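Computational Design of Enzyme (Synthetic construct, PDB 3TP4) is a computationally designed protein, of unconfirmed function, probably intended to present an activated serine in a catalytic triad on a glycosyl hydrolase family 26 TIM-barrel-like scaffold. Local coordinates at residues 117-125 with 139-147. Numbering follows the deposited sequence.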
# COMPACT_ATOMS: atom_id res chain seq x y z
N PHE A 117 -11.62 10.38 -3.24
CA PHE A 117 -11.31 11.64 -2.56
C PHE A 117 -11.49 12.85 -3.48
O PHE A 117 -11.13 13.98 -3.11
CB PHE A 117 -9.89 11.60 -1.98
CG PHE A 117 -9.71 10.60 -0.86
CD1 PHE A 117 -9.42 9.27 -1.14
CD2 PHE A 117 -9.80 10.99 0.47
CE1 PHE A 117 -9.25 8.34 -0.12
CE2 PHE A 117 -9.62 10.07 1.51
CZ PHE A 117 -9.34 8.75 1.22
N VAL A 118 -12.03 12.62 -4.67
CA VAL A 118 -12.31 13.71 -5.61
C VAL A 118 -13.80 13.77 -5.99
O VAL A 118 -14.61 13.01 -5.45
CB VAL A 118 -11.44 13.60 -6.89
CG1 VAL A 118 -9.97 13.60 -6.51
CG2 VAL A 118 -11.80 12.36 -7.68
N THR A 119 -14.14 14.66 -6.91
CA THR A 119 -15.54 14.96 -7.25
C THR A 119 -16.48 13.75 -7.27
O THR A 119 -17.30 13.57 -6.37
CB THR A 119 -15.66 15.72 -8.60
OG1 THR A 119 -15.00 16.99 -8.49
CG2 THR A 119 -17.12 15.94 -8.97
N GLY A 120 -16.37 12.93 -8.31
CA GLY A 120 -17.27 11.80 -8.47
C GLY A 120 -17.17 10.76 -7.36
O GLY A 120 -18.00 9.86 -7.27
N GLY A 121 -16.15 10.90 -6.52
CA GLY A 121 -15.88 9.93 -5.47
C GLY A 121 -16.84 9.98 -4.30
O GLY A 121 -17.44 11.02 -4.03
N SER A 122 -16.97 8.86 -3.61
CA SER A 122 -17.93 8.73 -2.51
C SER A 122 -17.46 9.31 -1.17
O SER A 122 -18.24 9.41 -0.22
CB SER A 122 -18.37 7.27 -2.35
OG SER A 122 -17.26 6.40 -2.23
N PHE A 123 -16.18 9.68 -1.08
CA PHE A 123 -15.67 10.35 0.12
C PHE A 123 -15.67 11.85 -0.07
O PHE A 123 -15.23 12.60 0.80
CB PHE A 123 -14.23 9.92 0.45
CG PHE A 123 -14.07 8.45 0.69
CD1 PHE A 123 -15.16 7.65 0.98
CD2 PHE A 123 -12.81 7.87 0.64
CE1 PHE A 123 -15.00 6.30 1.20
CE2 PHE A 123 -12.65 6.52 0.87
CZ PHE A 123 -13.74 5.73 1.14
N TYR A 124 -16.15 12.29 -1.23
CA TYR A 124 -16.00 13.69 -1.61
C TYR A 124 -16.75 14.66 -0.69
O TYR A 124 -17.97 14.56 -0.51
CB TYR A 124 -16.39 13.94 -3.07
CG TYR A 124 -15.98 15.32 -3.53
CD1 TYR A 124 -14.64 15.67 -3.59
CD2 TYR A 124 -16.93 16.27 -3.88
CE1 TYR A 124 -14.25 16.93 -4.00
CE2 TYR A 124 -16.54 17.53 -4.30
CZ TYR A 124 -15.20 17.85 -4.36
OH TYR A 124 -14.81 19.11 -4.77
N ASP A 125 -15.99 15.60 -0.12
CA ASP A 125 -16.56 16.63 0.72
C ASP A 125 -16.55 17.97 -0.01
O ASP A 125 -15.56 18.33 -0.66
CB ASP A 125 -15.76 16.74 2.02
CG ASP A 125 -16.29 17.81 2.94
OD1 ASP A 125 -17.20 17.52 3.74
OD2 ASP A 125 -15.79 18.96 2.86
N SER A 139 -17.18 14.32 8.54
CA SER A 139 -18.47 14.26 7.86
C SER A 139 -18.61 13.00 7.02
O SER A 139 -19.73 12.54 6.77
CB SER A 139 -18.65 15.49 6.96
OG SER A 139 -17.70 15.47 5.90
N HIS A 140 -17.49 12.44 6.57
CA HIS A 140 -17.55 11.24 5.75
C HIS A 140 -16.85 10.02 6.38
O HIS A 140 -16.57 9.05 5.69
CB HIS A 140 -17.00 11.51 4.34
CG HIS A 140 -17.96 12.26 3.46
ND1 HIS A 140 -18.69 11.65 2.46
CD2 HIS A 140 -18.29 13.57 3.42
CE1 HIS A 140 -19.44 12.55 1.85
NE2 HIS A 140 -19.22 13.72 2.41
N HIS A 141 -16.57 10.07 7.68
CA HIS A 141 -15.91 8.92 8.33
C HIS A 141 -16.68 7.61 8.08
O HIS A 141 -16.08 6.57 7.80
CB HIS A 141 -15.73 9.16 9.83
CG HIS A 141 -14.91 8.12 10.51
ND1 HIS A 141 -13.61 7.84 10.14
CD2 HIS A 141 -15.20 7.28 11.53
CE1 HIS A 141 -13.13 6.87 10.91
NE2 HIS A 141 -14.08 6.52 11.76
N ALA A 142 -18.01 7.66 8.15
CA ALA A 142 -18.82 6.46 7.95
C ALA A 142 -18.63 5.84 6.57
O ALA A 142 -18.59 4.61 6.43
CB ALA A 142 -20.31 6.75 8.22
N GLU A 143 -18.52 6.67 5.54
CA GLU A 143 -18.23 6.17 4.20
C GLU A 143 -16.91 5.38 4.20
O GLU A 143 -16.82 4.28 3.64
CB GLU A 143 -18.15 7.31 3.18
CG GLU A 143 -18.83 8.59 3.61
CD GLU A 143 -20.33 8.52 3.50
OE1 GLU A 143 -21.00 9.54 3.78
OE2 GLU A 143 -20.84 7.45 3.13
N LEU A 144 -15.90 5.95 4.84
CA LEU A 144 -14.60 5.29 4.92
C LEU A 144 -14.75 3.93 5.58
O LEU A 144 -14.33 2.90 5.03
CB LEU A 144 -13.59 6.13 5.70
CG LEU A 144 -12.23 5.44 5.84
CD1 LEU A 144 -11.58 5.30 4.47
CD2 LEU A 144 -11.33 6.21 6.79
N VAL A 145 -15.40 3.91 6.74
CA VAL A 145 -15.58 2.67 7.49
C VAL A 145 -16.31 1.61 6.66
O VAL A 145 -15.93 0.45 6.68
CB VAL A 145 -16.33 2.90 8.82
CG1 VAL A 145 -16.72 1.58 9.45
CG2 VAL A 145 -15.46 3.70 9.77
N ALA A 146 -17.34 2.02 5.94
CA ALA A 146 -18.08 1.07 5.12
C ALA A 146 -17.18 0.57 3.98
O ALA A 146 -17.21 -0.61 3.64
CB ALA A 146 -19.34 1.72 4.56
N TYR A 147 -16.38 1.46 3.41
CA TYR A 147 -15.43 1.04 2.38
C TYR A 147 -14.47 -0.02 2.94
O TYR A 147 -14.21 -1.04 2.29
CB TYR A 147 -14.64 2.23 1.85
CG TYR A 147 -13.97 1.95 0.52
CD1 TYR A 147 -12.61 1.69 0.43
CD2 TYR A 147 -14.72 1.94 -0.65
CE1 TYR A 147 -12.00 1.43 -0.80
CE2 TYR A 147 -14.13 1.69 -1.88
CZ TYR A 147 -12.77 1.43 -1.95
OH TYR A 147 -12.21 1.18 -3.18
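The ring of Phe-123 turns its edge toward the face of Tyr-147 in a T-shaped pair, the centroids 5.7 Å apart and the planes at 85°. Its CZ leads, 3.7 Å from Tyr-147 CB, which lies in the Phe-123 plane at the rim; Phe-117 CE1 lies in the same plane at another part of the rim, beside CD2 and CE2. On the two flanks of the ring, CD1 comes 3.7 Å from Glu-143 CB and CE2 3.9 Å from Leu-144 CD1. Phe-123 CE1 also meets the helix backbone, 3.7 Å from Glu-143 O; Glu-143, Leu-144 and Tyr-147 together span about one helical turn. Tyr-147 is placed for this by its first torsion, CG anti to the backbone N at -162°, while its hydroxyl is hydrogen-bonded away from the contact, to Thr-71 and Glu-75.

The second flat group, the imidazole of His-140, has backbone over one face: Phe-123 O stands above it, offset toward the rim and 3.8 Å from His-140 CG, with Tyr-124 C beside it. Asp-125 OD1 lies at the ring edge. Tyr-124 O approaches His-140 NE2 to 3.3 Å, but at an angle too poor for a hydrogen bond. Phe-123 O accepts a hydrogen bond from Thr-130 OG1, whose helix, 130-134, also packs on Phe-123 through Val-134.

Beyond the imidazole, Ser-139 OG donates to Asp-125 OD1 at 3.0 Å, meeting the anti side 33° out of the carboxylate plane.

The contact thus joins the loop after strand 107-113 to the start of helix 141-157, where His-140 is the N-cap residue. Its chemistry grades from a buried aromatic and aliphatic end to an exposed polar one with a single cross-segment hydrogen bond; Asp-125 could modestly favour a protonated His-140, though their charged atoms do not touch and the charge is not seen.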